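Local coordinates for protein geranyltranstransferase (Thermotoga maritima, PDB 2FTZ) that probably catalyses the condensation of geranyl diphosphate with isopentenyl diphosphate to give farnesyl diphosphate, as a dimeric all-helical polyprenyl synthetase, at residues E76-A81 / G118-A123; S82-D87 / L113-G118. All coordinates share one frame; numbering follows the deposited sequence.

Overall arrangement
Both contacts join helix 69-87 to helix 109-127, which run antiparallel, and both are buried, their centres about 8 Å apart. Contact 1 lies nearer the middle of the chain and is made of apolar packing, with two phenylalanine rings on the flank that meets the second subunit and leucines on the flank next to helices 19-26 and 33-43. Contact 2 is smaller, nested inside the loop closed by contact 1, and polar at its centre: a histidine bonds to a backbone carbonyl and to the partner subunit. The contacts touch where Leu119 packs on Ile84, and share Gly118. The 82-87 segment of contact 2 also carries the first two aspartates of the probable substrate-binding motif.

Contact 1: residues E76-A81 / G118-A123; sequences ELFHTA and GLFFLA
Glu76 O is gripped twice by Thr80, the residue whose methyl meets Leu119 across the helices: OG1 of Thr80 lies 2.7 Å from Glu76 O, and the backbone N of Thr80 reaches the same oxygen from the opposite face of its carbonyl plane. With OG1 turned back along its own helix, Thr80 CG2 packs 3.7 Å from Leu119 CD1. Leu77 and Leu119 cross at about a right angle, touching tip to tip at 3.7 Å between their CD2 atoms, and Leu26 of helix 19-26 covers both. Two alanines sit between the backbones, whose axes approach to 7.8 Å at 162°, a close antiparallel pairing within the all-helical polyprenyl synthetase fold. Ala123 CB abuts Leu77 CB at 4.0 Å and lies at the edge of the Phe78 ring. Ala81 CB stands over a face of Phe120, a CH-pi contact of 3.4 Å to the ring centroid. Phe78 has CG anti to its backbone N (chi1 -164°), which brings its ring round to Phe120. The two rings meet obliquely, planes 55° apart, with Phe120 CD1 over a face of Phe78, 3.3 Å from Phe78 CE2. Phe120 also meets His85 of its own chain and Phe121 of the second subunit, both edge-to-face. An alanine in place of Phe120 would probably open a gap over Ala81 and beside Phe78, giving the Phe78 ring more freedom to turn and costing Phe121 of the second subunit its edge-to-face partner. Phe78 touches that same neighbouring Phe121, while its own chain's Ala143 packs against it from helix 136-143.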
ATOM      1  N   GLU A  76      -1.598 -13.015   3.935  1.00 20.80           N
ATOM      2  CA  GLU A  76      -0.270 -13.534   3.717  1.00 23.09           C
ATOM      3  C   GLU A  76       0.559 -12.653   2.761  1.00 22.07           C
ATOM      4  O   GLU A  76       1.760 -12.489   2.942  1.00 24.10           O
ATOM      5  CB  GLU A  76      -0.354 -14.948   3.190  1.00 25.32           C
ATOM      6  CG  GLU A  76       0.993 -15.698   3.206  1.00 25.21           C
ATOM      7  CD  GLU A  76       1.655 -15.905   4.590  1.00 29.06           C
ATOM      8  OE1 GLU A  76       1.138 -15.566   5.699  1.00 25.02           O
ATOM      9  OE2 GLU A  76       2.819 -16.309   4.554  1.00 29.56           O
ATOM     10  N   LEU A  77      -0.084 -12.103   1.749  1.00 22.08           N
ATOM     11  CA  LEU A  77       0.593 -11.213   0.771  1.00 21.72           C
ATOM     12  C   LEU A  77       1.029  -9.955   1.503  1.00 22.27           C
ATOM     13  O   LEU A  77       2.132  -9.467   1.335  1.00 23.26           O
ATOM     14  CB  LEU A  77      -0.361 -10.882  -0.396  1.00 20.62           C
ATOM     15  CG  LEU A  77      -0.696 -11.957  -1.435  1.00 24.72           C
ATOM     16  CD1 LEU A  77      -1.728 -11.444  -2.467  1.00 27.05           C
ATOM     17  CD2 LEU A  77       0.562 -12.453  -2.110  1.00 27.58           C
ATOM     18  N   PHE A  78       0.152  -9.454   2.350  1.00 21.86           N
ATOM     19  CA  PHE A  78       0.464  -8.260   3.152  1.00 22.70           C
ATOM     20  C   PHE A  78       1.627  -8.501   4.096  1.00 21.78           C
ATOM     21  O   PHE A  78       2.583  -7.702   4.164  1.00 23.43           O
ATOM     22  CB  PHE A  78      -0.752  -7.791   3.939  1.00 25.09           C
ATOM     23  CG  PHE A  78      -0.596  -6.382   4.468  1.00 26.68           C
ATOM     24  CD1 PHE A  78      -0.023  -6.155   5.689  1.00 33.67           C
ATOM     25  CD2 PHE A  78      -0.995  -5.290   3.711  1.00 27.02           C
ATOM     26  CE1 PHE A  78       0.149  -4.838   6.159  1.00 34.11           C
ATOM     27  CE2 PHE A  78      -0.845  -3.979   4.203  1.00 30.85           C
ATOM     28  CZ  PHE A  78      -0.290  -3.768   5.391  1.00 27.03           C
ATOM     29  N   HIS A  79       1.558  -9.608   4.827  1.00 22.89           N
ATOM     30  CA  HIS A  79       2.646 -10.051   5.673  1.00 24.10           C
ATOM     31  C   HIS A  79       3.966 -10.120   4.914  1.00 23.92           C
ATOM     32  O   HIS A  79       4.987  -9.589   5.409  1.00 25.71           O
ATOM     33  CB  HIS A  79       2.279 -11.418   6.278  1.00 24.90           C
ATOM     34  CG  HIS A  79       3.323 -12.004   7.148  1.00 26.26           C
ATOM     35  ND1 HIS A  79       3.842 -11.335   8.241  1.00 31.69           N
ATOM     36  CD2 HIS A  79       3.948 -13.201   7.096  1.00 26.05           C
ATOM     37  CE1 HIS A  79       4.753 -12.100   8.802  1.00 26.84           C
ATOM     38  NE2 HIS A  79       4.842 -13.225   8.124  1.00 30.37           N
ATOM     39  N   THR A  80       3.958 -10.810   3.755  1.00 22.99           N
ATOM     40  CA  THR A  80       5.142 -10.869   2.875  1.00 22.87           C
ATOM     41  C   THR A  80       5.735  -9.501   2.561  1.00 23.49           C
ATOM     42  O   THR A  80       6.966  -9.289   2.701  1.00 24.34           O
ATOM     43  CB  THR A  80       4.873 -11.631   1.591  1.00 23.32           C
ATOM     44  OG1 THR A  80       4.269 -12.886   1.930  1.00 24.05           O
ATOM     45  CG2 THR A  80       6.194 -11.910   0.791  1.00 23.62           C
ATOM     46  N   ALA A  81       4.876  -8.589   2.156  1.00 23.76           N
ATOM     47  CA  ALA A  81       5.307  -7.243   1.767  1.00 25.48           C
ATOM     48  C   ALA A  81       5.985  -6.579   2.967  1.00 26.65           C
ATOM     49  O   ALA A  81       7.017  -5.900   2.833  1.00 24.68           O
ATOM     50  CB  ALA A  81       4.110  -6.414   1.341  1.00 24.25           C
ATOM     51  N   GLY A 118       4.173  -3.676  -4.554  1.00 21.76           N
ATOM     52  CA  GLY A 118       3.330  -4.550  -5.332  1.00 24.35           C
ATOM     53  C   GLY A 118       2.512  -5.565  -4.523  1.00 22.40           C
ATOM     54  O   GLY A 118       1.328  -5.722  -4.742  1.00 22.93           O
ATOM     55  N   LEU A 119       3.164  -6.211  -3.559  1.00 21.30           N
ATOM     56  CA  LEU A 119       2.523  -7.126  -2.677  1.00 20.91           C
ATOM     57  C   LEU A 119       1.458  -6.525  -1.830  1.00 20.96           C
ATOM     58  O   LEU A 119       0.400  -7.120  -1.674  1.00 22.00           O
ATOM     59  CB  LEU A 119       3.560  -7.897  -1.823  1.00 19.85           C
ATOM     60  CG  LEU A 119       4.278  -9.015  -2.636  1.00 23.78           C
ATOM     61  CD1 LEU A 119       5.523  -9.420  -1.884  1.00 23.35           C
ATOM     62  CD2 LEU A 119       3.339 -10.194  -2.833  1.00 22.89           C
ATOM     63  N   PHE A 120       1.703  -5.342  -1.267  1.00 22.64           N
ATOM     64  CA  PHE A 120       0.643  -4.651  -0.550  1.00 23.76           C
ATOM     65  C   PHE A 120      -0.539  -4.345  -1.439  1.00 20.95           C
ATOM     66  O   PHE A 120      -1.697  -4.545  -1.045  1.00 21.05           O
ATOM     67  CB  PHE A 120       1.101  -3.266   0.030  1.00 23.58           C
ATOM     68  CG  PHE A 120       2.100  -3.318   1.123  1.00 33.81           C
ATOM     69  CD1 PHE A 120       1.857  -4.039   2.285  1.00 30.78           C
ATOM     70  CD2 PHE A 120       3.231  -2.513   1.061  1.00 31.67           C
ATOM     71  CE1 PHE A 120       2.796  -4.027   3.367  1.00 34.70           C
ATOM     72  CE2 PHE A 120       4.175  -2.516   2.107  1.00 35.11           C
ATOM     73  CZ  PHE A 120       3.959  -3.249   3.251  1.00 32.35           C
ATOM     74  N   PHE A 121      -0.283  -3.849  -2.646  1.00 21.02           N
ATOM     75  CA  PHE A 121      -1.372  -3.550  -3.580  1.00 19.72           C
ATOM     76  C   PHE A 121      -2.182  -4.789  -4.009  1.00 21.15           C
ATOM     77  O   PHE A 121      -3.413  -4.749  -4.081  1.00 21.77           O
ATOM     78  CB  PHE A 121      -0.866  -2.788  -4.813  1.00 22.54           C
ATOM     79  CG  PHE A 121      -0.236  -1.463  -4.495  1.00 18.46           C
ATOM     80  CD1 PHE A 121      -0.551  -0.750  -3.336  1.00 24.16           C
ATOM     81  CD2 PHE A 121       0.700  -0.924  -5.345  1.00 21.39           C
ATOM     82  CE1 PHE A 121       0.088   0.434  -3.061  1.00 27.43           C
ATOM     83  CE2 PHE A 121       1.357   0.241  -5.045  1.00 24.14           C
ATOM     84  CZ  PHE A 121       1.007   0.943  -3.919  1.00 22.82           C
ATOM     85  N   LEU A 122      -1.481  -5.877  -4.274  1.00 20.61           N
ATOM     86  CA  LEU A 122      -2.138  -7.150  -4.520  1.00 22.85           C
ATOM     87  C   LEU A 122      -2.972  -7.635  -3.339  1.00 24.67           C
ATOM     88  O   LEU A 122      -4.050  -8.191  -3.527  1.00 21.95           O
ATOM     89  CB  LEU A 122      -1.129  -8.154  -4.982  1.00 23.40           C
ATOM     90  CG  LEU A 122      -0.642  -7.935  -6.421  1.00 24.03           C
ATOM     91  CD1 LEU A 122       0.439  -8.970  -6.744  1.00 25.52           C
ATOM     92  CD2 LEU A 122      -1.736  -7.966  -7.486  1.00 23.68           C
ATOM     93  N   ALA A 123      -2.496  -7.392  -2.119  1.00 23.07           N
ATOM     94  CA  ALA A 123      -3.259  -7.766  -0.932  1.00 23.50           C
ATOM     95  C   ALA A 123      -4.582  -7.005  -0.932  1.00 22.18           C
ATOM     96  O   ALA A 123      -5.638  -7.612  -0.676  1.00 21.87           O
ATOM     97  CB  ALA A 123      -2.419  -7.499   0.343  1.00 19.08           C
TER

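Contact 2: residues S82-D87 / L113-G118; sequences SLIHDD and LLAGDG
His85 NE2 donates a nearly straight hydrogen bond to Leu113 O, 3.1 Å long with an N-H...O angle of 171°. The oxygen lies in the ring plane, and the N-H meets one of its lone pairs; Asp117 N, one helical turn on, bonds to the same oxygen. At the other end of the imidazole, ND1 is hydrogen-bonded to Asp117 OD2 of the second subunit, and together the two bonds fix the rotation of the ring. Asp117 OD1 of the same chain lies near the ring plane at the CE1 edge, 3.3 Å from His85 NE2 but at an angle too poor for a bond; ring and carboxylate planes stand 69° apart. This OD1 also faces OD1 of the neighbouring Asp117, a like-charge approach that the histidines probably temper. Packing round the ring comes from Gly116 and Leu113. Gly116 CA lies 3.7 Å from His85 NE2, and a beta carbon there would point toward the ring and collide with His85 CD2. Leu113 CD1 approaches His85 NE2 at 3.8 Å. The apolar part is small: Ile84 CD1 lies 4.1 Å from Ala115 CB and rests against the backbone of Gly116. His85 immediately precedes Asp86 and Asp87, which with Asp92 match the first aspartate-rich motif of polyprenyl synthetases, consistent with magnesium-assisted diphosphate binding; the contact thus ties the subunit interface at His85 to the helix end that carries the first two aspartates of that motif.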
ATOM      1  N   SER A  82       5.393  -6.757   4.143  1.00 26.02           N
ATOM      2  CA  SER A  82       5.888  -6.055   5.349  1.00 27.19           C
ATOM      3  C   SER A  82       7.313  -6.571   5.706  1.00 27.34           C
ATOM      4  O   SER A  82       8.169  -5.797   6.193  1.00 29.75           O
ATOM      5  CB  SER A  82       4.874  -6.207   6.514  1.00 27.50           C
ATOM      6  OG  SER A  82       4.908  -7.484   7.093  1.00 35.06           O
ATOM      7  N   LEU A  83       7.575  -7.841   5.436  1.00 23.71           N
ATOM      8  CA  LEU A  83       8.897  -8.418   5.714  1.00 24.73           C
ATOM      9  C   LEU A  83       9.940  -7.905   4.703  1.00 28.89           C
ATOM     10  O   LEU A  83      11.101  -7.657   5.055  1.00 28.05           O
ATOM     11  CB  LEU A  83       8.836  -9.929   5.614  1.00 27.08           C
ATOM     12  CG  LEU A  83       7.925 -10.654   6.618  1.00 32.39           C
ATOM     13  CD1 LEU A  83       7.908 -12.198   6.335  1.00 31.97           C
ATOM     14  CD2 LEU A  83       8.354 -10.278   8.012  1.00 38.16           C
ATOM     15  N   ILE A  84       9.547  -7.810   3.428  1.00 28.74           N
ATOM     16  CA  ILE A  84      10.439  -7.227   2.427  1.00 28.04           C
ATOM     17  C   ILE A  84      10.897  -5.813   2.856  1.00 29.36           C
ATOM     18  O   ILE A  84      12.095  -5.474   2.817  1.00 32.00           O
ATOM     19  CB  ILE A  84       9.767  -7.131   1.009  1.00 25.15           C
ATOM     20  CG1 ILE A  84       9.504  -8.541   0.428  1.00 25.79           C
ATOM     21  CG2 ILE A  84      10.707  -6.366   0.045  1.00 29.53           C
ATOM     22  CD1 ILE A  84       8.737  -8.490  -0.946  1.00 26.56           C
ATOM     23  N   HIS A  85       9.943  -4.952   3.193  1.00 28.44           N
ATOM     24  CA  HIS A  85      10.301  -3.579   3.563  1.00 30.39           C
ATOM     25  C   HIS A  85      11.130  -3.522   4.889  1.00 32.66           C
ATOM     26  O   HIS A  85      12.116  -2.786   4.961  1.00 33.61           O
ATOM     27  CB  HIS A  85       9.034  -2.695   3.625  1.00 31.58           C
ATOM     28  CG  HIS A  85       8.616  -2.148   2.273  1.00 28.92           C
ATOM     29  ND1 HIS A  85       7.742  -1.075   2.144  1.00 32.01           N
ATOM     30  CD2 HIS A  85       8.966  -2.499   1.009  1.00 31.07           C
ATOM     31  CE1 HIS A  85       7.549  -0.813   0.863  1.00 31.05           C
ATOM     32  NE2 HIS A  85       8.294  -1.647   0.143  1.00 26.83           N
ATOM     33  N   ASP A  86      10.741  -4.303   5.898  1.00 33.50           N
ATOM     34  CA  ASP A  86      11.522  -4.390   7.177  1.00 32.28           C
ATOM     35  C   ASP A  86      12.981  -4.774   6.929  1.00 34.13           C
ATOM     36  O   ASP A  86      13.885  -4.275   7.631  1.00 33.69           O
ATOM     37  CB  ASP A  86      10.803  -5.354   8.140  0.50 31.38           C
ATOM     38  CG  ASP A  86      11.328  -5.284   9.543  0.50 35.36           C
ATOM     39  OD1 ASP A  86      11.216  -4.203  10.177  0.50 26.09           O
ATOM     40  OD2 ASP A  86      11.835  -6.316  10.031  0.50 26.96           O
ATOM     41  N   ASP A  87      13.226  -5.687   5.973  1.00 33.31           N
ATOM     42  CA  ASP A  87      14.588  -6.208   5.696  1.00 34.79           C
ATOM     43  C   ASP A  87      15.471  -5.197   4.993  1.00 32.10           C
ATOM     44  O   ASP A  87      16.708  -5.310   5.017  1.00 30.42           O
ATOM     45  CB  ASP A  87      14.569  -7.473   4.793  1.00 34.25           C
ATOM     46  CG  ASP A  87      14.066  -8.732   5.507  1.00 43.63           C
ATOM     47  OD1 ASP A  87      13.951  -8.761   6.768  1.00 36.66           O
ATOM     48  OD2 ASP A  87      13.775  -9.714   4.769  1.00 34.54           O
ATOM     49  N   LEU A 113      12.111  -2.822  -3.090  1.00 22.34           N
ATOM     50  CA  LEU A 113      11.204  -1.749  -2.643  1.00 25.65           C
ATOM     51  C   LEU A 113       9.900  -1.865  -3.431  1.00 24.94           C
ATOM     52  O   LEU A 113       8.782  -1.825  -2.872  1.00 23.64           O
ATOM     53  CB  LEU A 113      11.834  -0.382  -2.923  1.00 26.85           C
ATOM     54  CG  LEU A 113      10.969   0.851  -2.639  1.00 36.53           C
ATOM     55  CD1 LEU A 113      10.775   0.930  -1.131  1.00 42.86           C
ATOM     56  CD2 LEU A 113      11.533   2.148  -3.182  1.00 37.96           C
ATOM     57  N   LEU A 114      10.047  -1.990  -4.734  1.00 22.29           N
ATOM     58  CA  LEU A 114       8.879  -2.067  -5.635  1.00 23.02           C
ATOM     59  C   LEU A 114       8.090  -3.350  -5.382  1.00 21.97           C
ATOM     60  O   LEU A 114       6.895  -3.318  -5.382  1.00 22.99           O
ATOM     61  CB  LEU A 114       9.307  -2.039  -7.094  1.00 26.19           C
ATOM     62  CG  LEU A 114       9.876  -0.666  -7.482  1.00 29.56           C
ATOM     63  CD1 LEU A 114      10.436  -0.685  -8.875  1.00 35.40           C
ATOM     64  CD2 LEU A 114       8.855   0.453  -7.296  1.00 33.04           C
ATOM     65  N   ALA A 115       8.772  -4.475  -5.165  1.00 20.02           N
ATOM     66  CA  ALA A 115       8.114  -5.746  -4.849  1.00 22.21           C
ATOM     67  C   ALA A 115       7.252  -5.678  -3.602  1.00 22.50           C
ATOM     68  O   ALA A 115       6.145  -6.216  -3.551  1.00 21.85           O
ATOM     69  CB  ALA A 115       9.169  -6.909  -4.713  1.00 21.02           C
ATOM     70  N   GLY A 116       7.752  -4.982  -2.586  1.00 23.90           N
ATOM     71  CA  GLY A 116       7.009  -4.796  -1.358  1.00 24.03           C
ATOM     72  C   GLY A 116       5.730  -4.030  -1.629  1.00 24.67           C
ATOM     73  O   GLY A 116       4.644  -4.430  -1.183  1.00 23.83           O
ATOM     74  N   ASP A 117       5.862  -2.939  -2.372  1.00 23.19           N
ATOM     75  CA  ASP A 117       4.706  -2.123  -2.745  1.00 21.04           C
ATOM     76  C   ASP A 117       3.687  -2.933  -3.544  1.00 21.80           C
ATOM     77  O   ASP A 117       2.504  -2.860  -3.279  1.00 21.45           O
ATOM     78  CB  ASP A 117       5.132  -0.900  -3.554  1.00 23.26           C
ATOM     79  CG  ASP A 117       5.835   0.222  -2.697  1.00 28.57           C
ATOM     80  OD1 ASP A 117       5.965   0.104  -1.485  1.00 30.67           O
ATOM     81  OD2 ASP A 117       6.314   1.180  -3.333  1.00 29.45           O
ATOM     82  N   GLY A 118       4.173  -3.676  -4.554  1.00 21.76           N
ATOM     83  CA  GLY A 118       3.330  -4.550  -5.332  1.00 24.35           C
ATOM     84  C   GLY A 118       2.512  -5.565  -4.523  1.00 22.40           C
ATOM     85  O   GLY A 118       1.328  -5.722  -4.742  1.00 22.93           O
TER